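Local coordinates for protein polyphosphate kinase (Porphyromonas gingivalis, PDB 2O8R) that probably catalyses the reversible transfer of the terminal phosphate of ATP to a growing long-chain polyphosphate, at residues A[588-593]-A[654-659]; A[647-652]-A[680-685]. The protein carries 3 engineered substitutions. One frame throughout, in Å; residues are numbered along the deposited sequence.

Interaction 1: residues A[588-593]-A[654-659]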
loop_
_atom_site.group_PDB
_atom_site.type_symbol
_atom_site.label_atom_id
_atom_site.label_comp_id
_atom_site.label_asym_id
_atom_site.label_seq_id
_atom_site.Cartn_x
_atom_site.Cartn_y
_atom_site.Cartn_z
ATOM N N THR A 588 -9.520 35.376 -12.279
ATOM C CA THR A 588 -10.056 34.811 -11.061
ATOM C C THR A 588 -9.327 33.529 -10.697
ATOM O O THR A 588 -9.212 32.611 -11.508
ATOM C CB THR A 588 -11.554 34.548 -11.201
ATOM O OG1 THR A 588 -12.208 35.786 -11.507
ATOM C CG2 THR A 588 -12.131 33.961 -9.916
ATOM N N ARG A 589 -8.807 33.492 -9.480
ATOM C CA ARG A 589 -8.332 32.258 -8.901
ATOM C C ARG A 589 -9.362 31.750 -7.899
ATOM O O ARG A 589 -9.673 32.421 -6.911
ATOM C CB ARG A 589 -7.008 32.482 -8.211
ATOM C CG ARG A 589 -6.597 31.377 -7.285
ATOM C CD ARG A 589 -5.301 31.760 -6.621
ATOM N NE ARG A 589 -4.214 31.643 -7.574
ATOM C CZ ARG A 589 -3.105 32.368 -7.547
ATOM N NH1 ARG A 589 -2.929 33.282 -6.606
ATOM N NH2 ARG A 589 -2.175 32.175 -8.471
ATOM N N LEU A 590 -9.899 30.568 -8.178
ATOM C CA LEU A 590 -10.808 29.909 -7.261
ATOM C C LEU A 590 -10.105 28.744 -6.583
ATOM O O LEU A 590 -9.705 27.786 -7.246
ATOM C CB LEU A 590 -12.057 29.417 -7.998
ATOM C CG LEU A 590 -13.074 28.723 -7.092
ATOM C CD1 LEU A 590 -13.553 29.669 -5.996
ATOM C CD2 LEU A 590 -14.244 28.164 -7.908
ATOM N N VAL A 591 -9.947 28.854 -5.269
ATOM C CA VAL A 591 -9.428 27.787 -4.409
ATOM C C VAL A 591 -10.440 27.563 -3.285
ATOM O O VAL A 591 -10.856 28.510 -2.612
ATOM C CB VAL A 591 -8.059 28.162 -3.806
ATOM C CG1 VAL A 591 -7.739 27.336 -2.549
ATOM C CG2 VAL A 591 -6.978 28.019 -4.842
ATOM N N ASP A 592 -10.839 26.309 -3.114
ATOM C CA ASP A 592 -11.814 25.892 -2.123
ATOM C C ASP A 592 -11.443 24.437 -1.771
ATOM O O ASP A 592 -10.350 23.972 -2.121
ATOM C CB ASP A 592 -13.213 25.981 -2.735
ATOM C CG ASP A 592 -14.336 26.154 -1.700
ATOM O OD1 ASP A 592 -14.101 26.038 -0.479
ATOM O OD2 ASP A 592 -15.489 26.403 -2.125
HETATM N N MSE A 593 -12.341 23.719 -1.099
HETATM C CA MSE A 593 -12.065 22.348 -0.669
HETATM C C MSE A 593 -11.740 21.359 -1.798
HETATM O O MSE A 593 -10.852 20.515 -1.647
HETATM C CB MSE A 593 -13.224 21.812 0.150
HETATM C CG MSE A 593 -12.852 20.584 0.944
HETATM SE SE MSE A 593 -14.331 19.845 1.954
HETATM C CE MSE A 593 -13.288 19.148 3.454
ATOM N N ILE A 654 -17.370 34.161 -2.038
ATOM C CA ILE A 654 -16.908 33.649 -0.737
ATOM C C ILE A 654 -15.482 33.097 -0.754
ATOM O O ILE A 654 -14.702 33.394 0.135
ATOM C CB ILE A 654 -17.933 32.681 -0.064
ATOM C CG1 ILE A 654 -18.857 33.470 0.839
ATOM C CG2 ILE A 654 -17.258 31.707 0.860
ATOM C CD1 ILE A 654 -20.067 33.958 0.167
ATOM N N LYS A 655 -15.140 32.328 -1.776
ATOM C CA LYS A 655 -13.807 31.736 -1.877
ATOM C C LYS A 655 -12.969 32.386 -2.963
ATOM O O LYS A 655 -11.747 32.456 -2.839
ATOM C CB LYS A 655 -13.888 30.213 -2.115
ATOM C CG LYS A 655 -14.401 29.427 -0.892
ATOM C CD LYS A 655 -13.667 29.862 0.374
ATOM C CE LYS A 655 -14.232 29.223 1.620
ATOM N NZ LYS A 655 -13.652 27.873 1.881
ATOM N N ALA A 656 -13.635 32.854 -4.019
ATOM C CA ALA A 656 -12.959 33.385 -5.207
ATOM C C ALA A 656 -12.089 34.562 -4.886
ATOM O O ALA A 656 -12.452 35.427 -4.078
ATOM C CB ALA A 656 -13.962 33.784 -6.287
ATOM N N CYS A 657 -10.920 34.612 -5.517
ATOM C CA CYS A 657 -10.026 35.756 -5.377
ATOM C C CYS A 657 -9.617 36.303 -6.741
ATOM O O CYS A 657 -9.368 35.541 -7.676
ATOM C CB CYS A 657 -8.783 35.370 -4.573
ATOM S SG CYS A 657 -9.067 35.202 -2.795
ATOM N N ARG A 658 -9.550 37.626 -6.848
ATOM C CA ARG A 658 -9.080 38.260 -8.055
ATOM C C ARG A 658 -7.616 38.526 -7.814
ATOM O O ARG A 658 -7.192 38.725 -6.676
ATOM C CB ARG A 658 -9.867 39.534 -8.391
ATOM C CG ARG A 658 -9.567 40.705 -7.505
ATOM C CD ARG A 658 -10.355 41.945 -7.905
ATOM N NE ARG A 658 -10.345 42.912 -6.805
ATOM C CZ ARG A 658 -9.404 43.839 -6.632
ATOM N NH1 ARG A 658 -8.403 43.959 -7.509
ATOM N NH2 ARG A 658 -9.473 44.659 -5.590
ATOM N N ILE A 659 -6.848 38.448 -8.890
ATOM C CA ILE A 659 -5.418 38.675 -8.859
ATOM C C ILE A 659 -5.138 40.102 -9.311
ATOM O O ILE A 659 -5.773 40.618 -10.244
ATOM C CB ILE A 659 -4.695 37.692 -9.815
ATOM C CG1 ILE A 659 -5.078 36.243 -9.497
ATOM C CG2 ILE A 659 -3.189 37.876 -9.758
ATOM C CD1 ILE A 659 -4.776 35.820 -8.085
HETATM O O HOH W 1 -9.657 31.522 -4.290
#
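R589 and C657 form the hydrogen-bonded pair where antiparallel strands 585-589 and 657-659 meet, next to each other in the mixed sheet of the second C-terminal domain, a member of the phospholipase D clan. R589 N reaches C657 O at 2.8 Å, and C657 N returns a bond to R589 O, its donor tilted 23° from the carbonyl plane. C657 O also receives a CA-H...O contact from T588. I659 CD1 lies over one face of the R589 guanidinium, whose nitrogens bond N665, S19 and the backbone oxygens of R570 and G571; R570 is a predicted ATP-binding residue.

Beyond this pair, K655 carries the contact. Its CB sits 3.5 Å from V591 O and near L590 CD1. CG lies against the D592 carboxylate. CD, turned back by chi2 (-48°), and CE pass OD1; a second bend at chi4 (85°) brings NZ to a 3.0 Å salt bridge with D592 OD1, met from above the carboxylate plane. NZ also pairs with E27 of helix 13-29, and D592 OD2 with R677. Next to the R589-C657 pair, one water donates to R589 O and K655 O and accepts from V591 N at 2.9 Å.

Interaction 2: residues A[647-652]-A[680-685]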
loop_
_atom_site.group_PDB
_atom_site.type_symbol
_atom_site.label_atom_id
_atom_site.label_comp_id
_atom_site.label_asym_id
_atom_site.label_seq_id
_atom_site.Cartn_x
_atom_site.Cartn_y
_atom_site.Cartn_z
ATOM N N GLU A 647 -20.480 30.400 -14.864
ATOM C CA GLU A 647 -21.072 31.654 -14.413
ATOM C C GLU A 647 -21.228 31.622 -12.921
ATOM O O GLU A 647 -20.888 32.593 -12.239
ATOM C CB GLU A 647 -22.417 31.926 -15.086
ATOM C CG GLU A 647 -22.288 32.527 -16.473
ATOM C CD GLU A 647 -23.611 32.635 -17.181
ATOM O OE1 GLU A 647 -24.652 32.706 -16.487
ATOM O OE2 GLU A 647 -23.610 32.649 -18.431
ATOM N N ILE A 648 -21.709 30.496 -12.401
ATOM C CA ILE A 648 -21.692 30.302 -10.949
ATOM C C ILE A 648 -20.290 30.559 -10.379
ATOM O O ILE A 648 -20.146 31.271 -9.389
ATOM C CB ILE A 648 -22.175 28.914 -10.544
ATOM C CG1 ILE A 648 -23.589 28.689 -11.082
ATOM C CG2 ILE A 648 -22.117 28.768 -9.035
ATOM C CD1 ILE A 648 -24.254 27.427 -10.619
ATOM N N GLN A 649 -19.254 30.016 -11.015
ATOM C CA GLN A 649 -17.915 30.266 -10.506
ATOM C C GLN A 649 -17.573 31.761 -10.526
ATOM O O GLN A 649 -17.051 32.286 -9.543
ATOM C CB GLN A 649 -16.851 29.406 -11.205
ATOM C CG GLN A 649 -17.074 27.903 -11.048
ATOM C CD GLN A 649 -15.800 27.083 -11.195
ATOM O OE1 GLN A 649 -14.892 27.446 -11.946
ATOM N NE2 GLN A 649 -15.729 25.966 -10.475
ATOM N N LEU A 650 -17.911 32.454 -11.613
ATOM C CA LEU A 650 -17.584 33.889 -11.739
ATOM C C LEU A 650 -18.428 34.773 -10.838
ATOM O O LEU A 650 -18.138 35.959 -10.694
ATOM C CB LEU A 650 -17.728 34.374 -13.180
ATOM C CG LEU A 650 -16.663 33.911 -14.164
ATOM C CD1 LEU A 650 -17.079 34.401 -15.529
ATOM C CD2 LEU A 650 -15.259 34.415 -13.773
ATOM N N ARG A 651 -19.463 34.181 -10.242
ATOM C CA ARG A 651 -20.374 34.876 -9.343
ATOM C C ARG A 651 -19.954 34.681 -7.883
ATOM O O ARG A 651 -20.404 35.438 -7.009
ATOM C CB ARG A 651 -21.804 34.367 -9.561
ATOM C CG ARG A 651 -22.922 35.338 -9.183
ATOM C CD ARG A 651 -24.308 34.696 -9.366
ATOM N NE ARG A 651 -24.397 33.974 -10.636
ATOM C CZ ARG A 651 -25.240 32.974 -10.875
ATOM N NH1 ARG A 651 -26.082 32.571 -9.931
ATOM N NH2 ARG A 651 -25.238 32.370 -12.056
ATOM N N ASP A 652 -19.094 33.676 -7.634
ATOM C CA ASP A 652 -18.576 33.358 -6.289
ATOM C C ASP A 652 -18.024 34.569 -5.567
ATOM O O ASP A 652 -17.047 35.172 -6.017
ATOM C CB ASP A 652 -17.461 32.310 -6.353
ATOM C CG ASP A 652 -16.969 31.870 -4.956
ATOM O OD1 ASP A 652 -17.123 30.685 -4.634
ATOM O OD2 ASP A 652 -16.438 32.688 -4.170
ATOM N N ALA A 680 -20.610 24.999 -3.240
ATOM C CA ALA A 680 -21.951 24.736 -2.716
ATOM C C ALA A 680 -22.998 24.910 -3.821
ATOM O O ALA A 680 -23.783 24.007 -4.103
ATOM C CB ALA A 680 -22.257 25.629 -1.539
ATOM N N ALA A 681 -22.961 26.060 -4.483
ATOM C CA ALA A 681 -23.992 26.418 -5.448
ATOM C C ALA A 681 -24.104 25.464 -6.636
ATOM O O ALA A 681 -25.212 25.169 -7.099
ATOM C CB ALA A 681 -23.776 27.836 -5.928
ATOM N N ILE A 682 -22.958 24.998 -7.130
ATOM C CA ILE A 682 -22.921 24.087 -8.268
ATOM C C ILE A 682 -23.612 22.779 -7.900
ATOM O O ILE A 682 -24.360 22.209 -8.706
ATOM C CB ILE A 682 -21.491 23.809 -8.740
ATOM C CG1 ILE A 682 -20.934 25.014 -9.489
ATOM C CG2 ILE A 682 -21.443 22.594 -9.653
ATOM C CD1 ILE A 682 -19.485 24.814 -9.939
ATOM N N TYR A 683 -23.387 22.321 -6.673
ATOM C CA TYR A 683 -24.062 21.126 -6.221
ATOM C C TYR A 683 -25.575 21.313 -6.182
ATOM O O TYR A 683 -26.316 20.426 -6.614
ATOM C CB TYR A 683 -23.555 20.673 -4.870
ATOM C CG TYR A 683 -24.241 19.412 -4.405
ATOM C CD1 TYR A 683 -23.904 18.178 -4.951
ATOM C CD2 TYR A 683 -25.231 19.449 -3.427
ATOM C CE1 TYR A 683 -24.523 17.010 -4.535
ATOM C CE2 TYR A 683 -25.861 18.281 -3.002
ATOM C CZ TYR A 683 -25.500 17.066 -3.563
ATOM O OH TYR A 683 -26.112 15.907 -3.155
ATOM N N ARG A 684 -26.027 22.463 -5.679
ATOM C CA ARG A 684 -27.464 22.752 -5.640
ATOM C C ARG A 684 -28.056 22.830 -7.037
ATOM O O ARG A 684 -29.142 22.307 -7.287
ATOM C CB ARG A 684 -27.765 24.023 -4.847
ATOM C CG ARG A 684 -27.575 23.837 -3.352
ATOM C CD ARG A 684 -27.862 25.090 -2.552
ATOM N NE ARG A 684 -27.067 25.102 -1.324
ATOM C CZ ARG A 684 -26.093 25.972 -1.060
ATOM N NH1 ARG A 684 -25.794 26.939 -1.928
ATOM N NH2 ARG A 684 -25.426 25.884 0.088
ATOM N N TYR A 685 -27.323 23.470 -7.942
ATOM C CA TYR A 685 -27.751 23.622 -9.329
ATOM C C TYR A 685 -27.974 22.256 -9.990
ATOM O O TYR A 685 -29.015 22.024 -10.603
ATOM C CB TYR A 685 -26.711 24.460 -10.086
ATOM C CG TYR A 685 -26.783 24.400 -11.595
ATOM C CD1 TYR A 685 -27.595 25.266 -12.310
ATOM C CD2 TYR A 685 -26.010 23.497 -12.309
ATOM C CE1 TYR A 685 -27.651 25.214 -13.697
ATOM C CE2 TYR A 685 -26.055 23.446 -13.686
ATOM C CZ TYR A 685 -26.878 24.306 -14.379
ATOM O OH TYR A 685 -26.928 24.241 -15.763
#
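The Y685 ring is approached obliquely by I648 CD1: with Y685 CG anti to its backbone N (chi1 164°), the root of the ring lies 4.1 Å from that methyl at CG, and CB is slightly nearer. The hydroxyl at the far end of the ring bonds D644 OD2, one helical turn before I648. The other flat group in the contact is the Q649 amide, whose NE2 has I682 CD1 at 4.0 Å, with Q649 CG at nearly the same distance from that methyl. Both ends of the amide have polar partners, NE2 in E596 OE1 and OE1 in K542 NZ, bonds that would fix its rotation. The R651 and R684 guanidiniums each pack on their own helix, one face over I648 CA and A680 C respectively.

The contact joins two helices, 636-651, which packs against the sheet of the phospholipase D-like second C-terminal domain, and 678-691, near the C terminus. The axes of their segments 647-651 and 680-685 approach to 9.9 Å, with N-to-C directions 149° apart, so roughly antiparallel. I648 is the central side chain. Its two branches divide the work, CG2 touching A681 CB at 3.6 Å and I682 CG1 at 4.0 Å, while CD1 at the end of the other branch goes to Y685. The small A681 side chain points at the partner helix and takes up the first of these methyls. I682 crosses both I648 and Q649 obliquely; it also touches I645 on the same helix as I648, and Y351, which lies within the range of the first C-terminal domain. At the end of helix 636-651, D652 OD1 accepts a hydrogen bond from the backbone N of A678, the first residue of helix 678-691.

From the N terminus, residues 588-593 come first, at the end of strand 585-589. Some 60 residues later strand 657-659 returns to pair with it, closing the loop of interaction 1. Helix 636-651 lies within that loop, yet residues 647-652 find their partner beyond it, in helix 678-691. Interaction 2 thus closes a shorter loop, 27 residues between its segments, that contains strand 657-659, and the two contacts cross. Interaction 1 extends the sheet; interaction 2 lays the last helix against a helix that packs on it. They meet at L590, whose CD2 lies 3.7 Å from Q649 NE2, and where T588 packs on L650. D652 OD2 also accepts the backbone N-H groups of I654, K655 and A656.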